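Long-range contacts in D-alanyl-D-alanine carboxypeptidase (Enterococcus faecalis V583, PDB 5ZHF), which removes the C-terminal D-alanine from peptidoglycan-derived pentapeptides as a zinc-dependent carboxypeptidase, an activity linked to vancomycin resistance: residues Leu43-Asn47 with Leu212-Leu216; Ile174-Pro178 with Ser188-Trp192. One frame throughout, in Å; residues are numbered along the deposited sequence.

Contact 1 (43-47 with 212-216) joins the two ends of the modelled chain, a loop near the start and the last helix, about 13 Å from the chain's centre; it is partly buried and mostly leucine packing with one polar bond at its end. Contact 2 (174-178 with 188-192) sits nearer the middle yet is a surface contact, linking the edge strand 173-175 to the loop that carries E190, and it relies on waters and polar groups. Their centres lie 14 Å apart, and R176 joins them: its NH2 forms a salt bridge with OE2 of E213, 2.9 Å away, while its guanidinium packs against L45 and L212.

Contact 1: residues Leu43-Asn47 with Leu212-Leu216; sequences LILVN and LEEYL
The amide of N47 and the carboxylate of E213 meet nearly coplanar, their planes 10° apart. N47 ND2 donates to E213 OE2 over 3.1 Å in a fairly straight bond (162° at the hydrogen), staying close to the amide plane and using the anti lone pair, the one turned away from OE1. E213 bends at chi2 (85°), which swings its carboxylate round to N47. R176 is the second partner of OE2, and the amide oxygen of N47 binds the backbone N of Q49, so both planar groups are held by more than one bond; the arginine would probably favour the charged form of the glutamate. The ring of Y215, the other flat group, is met obliquely by L43, whose CD2 stops 4.1 Å from Y215 CE2, while A201, K204 and I205 of helix 199-208 also touch this tyrosine.

Between these two ends the contact is aliphatic. L216 sends CD1 into the bend of the loop, 3.7 Å from L45 CB and equally far from the carbonyl O of L43. L45 and L216 run past each other in opposite directions. With CG anti to its backbone N, L45 reaches in toward the helix: its CD1 lies 4.1 Å from L212 CD2 and 3.9 Å from E213 OE2, so the methyl borders the polar pair. L212 packs one helical turn before L216 and on the same side of the helix, and the L216 N to L212 O bond of 2.9 Å belongs to that turn.

This is an irregular segment near the N-terminus packed against the C-terminal helix 212-218, leucines in the middle and an amide-carboxylate bond at one end, tying together the two ends of the modelled M15B peptidase chain.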
loop_
_atom_site.group_PDB
_atom_site.type_symbol
_atom_site.label_atom_id
_atom_site.label_comp_id
_atom_site.label_asym_id
_atom_site.label_seq_id
_atom_site.Cartn_x
_atom_site.Cartn_y
_atom_site.Cartn_z
ATOM N N LEU A 43 5.414 10.238 7.435
ATOM C CA LEU A 43 5.017 10.972 6.236
ATOM C C LEU A 43 6.046 10.867 5.112
ATOM O O LEU A 43 5.923 11.574 4.098
ATOM C CB LEU A 43 4.763 12.443 6.581
ATOM C CG LEU A 43 3.463 12.761 7.291
ATOM C CD1 LEU A 43 3.419 14.264 7.567
ATOM C CD2 LEU A 43 2.258 12.330 6.466
ATOM N N ILE A 44 7.031 9.980 5.251
ATOM C CA ILE A 44 8.014 9.762 4.221
ATOM C C ILE A 44 7.371 9.437 2.856
ATOM O O ILE A 44 6.443 8.632 2.778
ATOM C CB ILE A 44 9.070 8.702 4.623
ATOM C CG1 ILE A 44 10.207 8.687 3.594
ATOM C CG2 ILE A 44 8.447 7.322 4.822
ATOM C CD1 ILE A 44 11.401 7.836 4.001
ATOM N N LEU A 45 7.810 10.143 1.821
ATOM C CA LEU A 45 7.297 9.955 0.481
ATOM C C LEU A 45 8.173 8.998 -0.304
ATOM O O LEU A 45 9.367 9.253 -0.511
ATOM C CB LEU A 45 7.191 11.310 -0.224
ATOM C CG LEU A 45 6.552 11.287 -1.617
ATOM C CD1 LEU A 45 5.153 10.675 -1.574
ATOM C CD2 LEU A 45 6.488 12.689 -2.212
ATOM N N VAL A 46 7.582 7.873 -0.749
ATOM C CA VAL A 46 8.257 6.914 -1.618
ATOM C C VAL A 46 7.399 6.714 -2.862
ATOM O O VAL A 46 6.239 6.317 -2.777
ATOM C CB VAL A 46 8.536 5.555 -0.926
ATOM C CG1 VAL A 46 9.103 4.537 -1.906
ATOM C CG2 VAL A 46 9.506 5.778 0.225
ATOM N N ASN A 47 7.983 6.987 -4.013
ATOM C CA ASN A 47 7.334 6.824 -5.295
ATOM C C ASN A 47 8.396 6.786 -6.373
ATOM O O ASN A 47 9.526 6.730 -6.053
ATOM C CB ASN A 47 6.253 7.857 -5.565
ATOM C CG ASN A 47 6.768 9.275 -5.690
ATOM O OD1 ASN A 47 7.923 9.534 -5.861
ATOM N ND2 ASN A 47 5.867 10.184 -5.624
ATOM N N LEU A 212 -1.421 11.274 -1.039
ATOM C CA LEU A 212 -0.319 11.677 -0.194
ATOM C C LEU A 212 0.537 12.801 -0.813
ATOM O O LEU A 212 0.899 13.768 -0.132
ATOM C CB LEU A 212 0.553 10.471 0.140
ATOM C CG LEU A 212 1.703 10.735 1.120
ATOM C CD1 LEU A 212 1.222 11.342 2.436
ATOM C CD2 LEU A 212 2.494 9.450 1.343
ATOM N N GLU A 213 0.820 12.678 -2.102
ATOM C CA GLU A 213 1.607 13.685 -2.804
ATOM C C GLU A 213 1.009 15.092 -2.681
ATOM O O GLU A 213 1.748 16.057 -2.432
ATOM C CB GLU A 213 1.763 13.318 -4.274
ATOM C CG GLU A 213 2.736 12.197 -4.554
ATOM C CD GLU A 213 2.154 10.787 -4.438
ATOM O OE1 GLU A 213 0.945 10.616 -4.076
ATOM O OE2 GLU A 213 2.927 9.845 -4.697
ATOM N N GLU A 214 -0.309 15.196 -2.863
ATOM C CA GLU A 214 -1.046 16.472 -2.731
ATOM C C GLU A 214 -0.964 17.012 -1.322
ATOM O O GLU A 214 -0.721 18.213 -1.122
ATOM C CB GLU A 214 -2.526 16.288 -3.075
ATOM C CG GLU A 214 -2.814 16.053 -4.532
ATOM C CD GLU A 214 -4.292 15.787 -4.781
ATOM O OE1 GLU A 214 -4.829 14.826 -4.201
ATOM O OE2 GLU A 214 -4.927 16.540 -5.546
ATOM N N TYR A 215 -1.164 16.122 -0.342
ATOM C CA TYR A 215 -1.100 16.506 1.059
ATOM C C TYR A 215 0.258 17.112 1.400
ATOM O O TYR A 215 0.338 18.180 2.034
ATOM C CB TYR A 215 -1.361 15.295 1.956
ATOM C CG TYR A 215 -1.328 15.607 3.427
ATOM C CD1 TYR A 215 -2.365 16.316 4.024
ATOM C CD2 TYR A 215 -0.261 15.202 4.223
ATOM C CE1 TYR A 215 -2.349 16.590 5.369
ATOM C CE2 TYR A 215 -0.232 15.493 5.572
ATOM C CZ TYR A 215 -1.288 16.171 6.135
ATOM O OH TYR A 215 -1.303 16.460 7.466
ATOM N N LEU A 216 1.314 16.422 0.994
ATOM C CA LEU A 216 2.674 16.870 1.267
ATOM C C LEU A 216 2.989 18.168 0.538
ATOM O O LEU A 216 3.598 19.051 1.123
ATOM C CB LEU A 216 3.704 15.803 0.916
ATOM C CG LEU A 216 3.593 14.546 1.789
ATOM C CD1 LEU A 216 4.531 13.468 1.275
ATOM C CD2 LEU A 216 3.818 14.853 3.271
#

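Contact 2: residues Ile174-Pro178 with Ser188-Trp192; sequences IRRYP and SNEPW
Y177, R175 and E190 bury the most surface here. The Y177 side chain runs alongside that of E190 in the same direction, with Y177 CD2 3.4 Å from E190 OE1 and the ring and carboxylate planes 80° apart. Y177 CB rests 3.7 Å from S188 O, and R176 CG covers the centre of one face of the tyrosine ring. The R175 chain is extended from CG to NE, which carries NH2 over to N189 OD1, 3.1 Å away, in a bond bent to 151° at the hydrogen. P191 CB approaches the same NH2, and D165 holds NH1 in a salt bridge. Water 1 accepts from R175 NE (2.8 Å) and lies within donating distance of Y177 O and N189 OD1; water 2 accepts from both R175 NH2 and N189 ND2. Water 3 accepts from Y177 N and lies 2.7 Å from E190 O. The side chain of E190, the inferred proton donor/acceptor, is about 5 Å from the zinc ion, and the Y177 ring beside it also meets the ring of the zinc ligand H193. The contact therefore borders the metal site through an aromatic and a carboxylate, with water bridging the polar groups of the two backbones.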
loop_
_atom_site.group_PDB
_atom_site.type_symbol
_atom_site.label_atom_id
_atom_site.label_comp_id
_atom_site.label_asym_id
_atom_site.label_seq_id
_atom_site.Cartn_x
_atom_site.Cartn_y
_atom_site.Cartn_z
ATOM N N ILE A 174 -4.155 5.150 4.918
ATOM C CA ILE A 174 -4.834 5.721 3.759
ATOM C C ILE A 174 -4.865 4.760 2.580
ATOM O O ILE A 174 -3.945 3.928 2.384
ATOM C CB ILE A 174 -4.221 7.074 3.317
ATOM C CG1 ILE A 174 -2.733 6.924 2.926
ATOM C CG2 ILE A 174 -4.368 8.077 4.440
ATOM C CD1 ILE A 174 -2.062 8.217 2.471
ATOM N N ARG A 175 -5.944 4.893 1.798
ATOM C CA ARG A 175 -6.067 4.247 0.505
ATOM C C ARG A 175 -5.111 4.994 -0.412
ATOM O O ARG A 175 -5.410 6.095 -0.898
ATOM C CB ARG A 175 -7.515 4.317 0.006
ATOM C CG ARG A 175 -7.750 3.561 -1.280
ATOM C CD ARG A 175 -9.164 3.773 -1.760
ATOM N NE ARG A 175 -9.426 3.064 -3.013
ATOM C CZ ARG A 175 -10.647 2.867 -3.520
ATOM N NH1 ARG A 175 -11.732 3.285 -2.877
ATOM N NH2 ARG A 175 -10.785 2.213 -4.662
ATOM N N ARG A 176 -3.930 4.420 -0.578
ATOM C CA ARG A 176 -2.790 5.161 -1.105
ATOM C C ARG A 176 -2.938 5.567 -2.564
ATOM O O ARG A 176 -2.406 6.613 -2.973
ATOM C CB ARG A 176 -1.547 4.309 -0.973
ATOM C CG ARG A 176 -0.260 4.954 -1.431
ATOM C CD ARG A 176 0.047 6.192 -0.639
ATOM N NE ARG A 176 1.298 6.798 -1.064
ATOM C CZ ARG A 176 1.439 7.669 -2.066
ATOM N NH1 ARG A 176 0.408 8.001 -2.851
ATOM N NH2 ARG A 176 2.641 8.188 -2.304
ATOM N N TYR A 177 -3.589 4.712 -3.343
ATOM C CA TYR A 177 -3.671 4.867 -4.801
ATOM C C TYR A 177 -5.134 4.882 -5.248
ATOM O O TYR A 177 -5.613 3.922 -5.845
ATOM C CB TYR A 177 -2.894 3.760 -5.489
ATOM C CG TYR A 177 -1.440 3.644 -5.067
ATOM C CD1 TYR A 177 -0.563 4.736 -5.177
ATOM C CD2 TYR A 177 -0.939 2.454 -4.528
ATOM C CE1 TYR A 177 0.767 4.624 -4.809
ATOM C CE2 TYR A 177 0.400 2.339 -4.152
ATOM C CZ TYR A 177 1.245 3.430 -4.273
ATOM O OH TYR A 177 2.581 3.304 -3.898
ATOM N N PRO A 178 -5.838 5.971 -4.940
ATOM C CA PRO A 178 -7.260 6.014 -5.259
ATOM C C PRO A 178 -7.522 6.193 -6.745
ATOM O O PRO A 178 -6.659 6.669 -7.484
ATOM C CB PRO A 178 -7.784 7.201 -4.445
ATOM C CG PRO A 178 -6.635 8.046 -4.168
ATOM C CD PRO A 178 -5.397 7.198 -4.251
ATOM N N SER A 188 -2.223 2.841 -10.799
ATOM C CA SER A 188 -3.599 2.441 -11.049
ATOM C C SER A 188 -4.366 2.198 -9.744
ATOM O O SER A 188 -3.793 2.175 -8.654
ATOM C CB SER A 188 -3.627 1.164 -11.898
ATOM O OG SER A 188 -2.864 1.320 -13.094
ATOM N N ASN A 189 -5.674 2.023 -9.872
ATOM C CA ASN A 189 -6.545 1.778 -8.724
ATOM C C ASN A 189 -6.171 0.450 -8.060
ATOM O O ASN A 189 -6.374 -0.613 -8.642
ATOM C CB ASN A 189 -8.010 1.774 -9.200
ATOM C CG ASN A 189 -8.993 1.417 -8.103
ATOM O OD1 ASN A 189 -8.761 1.668 -6.938
ATOM N ND2 ASN A 189 -10.134 0.852 -8.496
ATOM N N GLU A 190 -5.591 0.524 -6.860
ATOM C CA GLU A 190 -5.190 -0.644 -6.088
ATOM C C GLU A 190 -5.913 -0.612 -4.739
ATOM O O GLU A 190 -5.366 -0.169 -3.730
ATOM C CB GLU A 190 -3.662 -0.658 -5.908
ATOM C CG GLU A 190 -2.964 -0.785 -7.257
ATOM C CD GLU A 190 -1.480 -1.001 -7.150
ATOM O OE1 GLU A 190 -0.862 -0.591 -6.145
ATOM O OE2 GLU A 190 -0.932 -1.557 -8.106
ATOM N N PRO A 191 -7.190 -1.062 -4.711
ATOM C CA PRO A 191 -8.016 -0.884 -3.509
ATOM C C PRO A 191 -7.588 -1.717 -2.302
ATOM O O PRO A 191 -8.156 -1.568 -1.225
ATOM C CB PRO A 191 -9.425 -1.294 -3.983
ATOM C CG PRO A 191 -9.177 -2.197 -5.130
ATOM C CD PRO A 191 -7.978 -1.636 -5.828
ATOM N N TRP A 192 -6.598 -2.598 -2.513
ATOM C CA TRP A 192 -5.933 -3.377 -1.462
ATOM C C TRP A 192 -4.770 -2.662 -0.757
ATOM O O TRP A 192 -4.397 -3.080 0.337
ATOM C CB TRP A 192 -5.384 -4.691 -2.051
ATOM C CG TRP A 192 -4.570 -4.500 -3.261
ATOM C CD1 TRP A 192 -3.235 -4.224 -3.331
ATOM C CD2 TRP A 192 -5.031 -4.542 -4.626
ATOM N NE1 TRP A 192 -2.849 -4.089 -4.625
ATOM C CE2 TRP A 192 -3.927 -4.275 -5.445
ATOM C CE3 TRP A 192 -6.270 -4.770 -5.224
ATOM C CZ2 TRP A 192 -4.017 -4.256 -6.845
ATOM C CZ3 TRP A 192 -6.361 -4.735 -6.614
ATOM C CH2 TRP A 192 -5.242 -4.498 -7.402
HETATM O O HOH W 1 -7.399 2.254 -4.690
HETATM O O HOH W 2 -12.835 1.582 -6.880
HETATM O O HOH W 3 -4.708 2.210 -2.662
#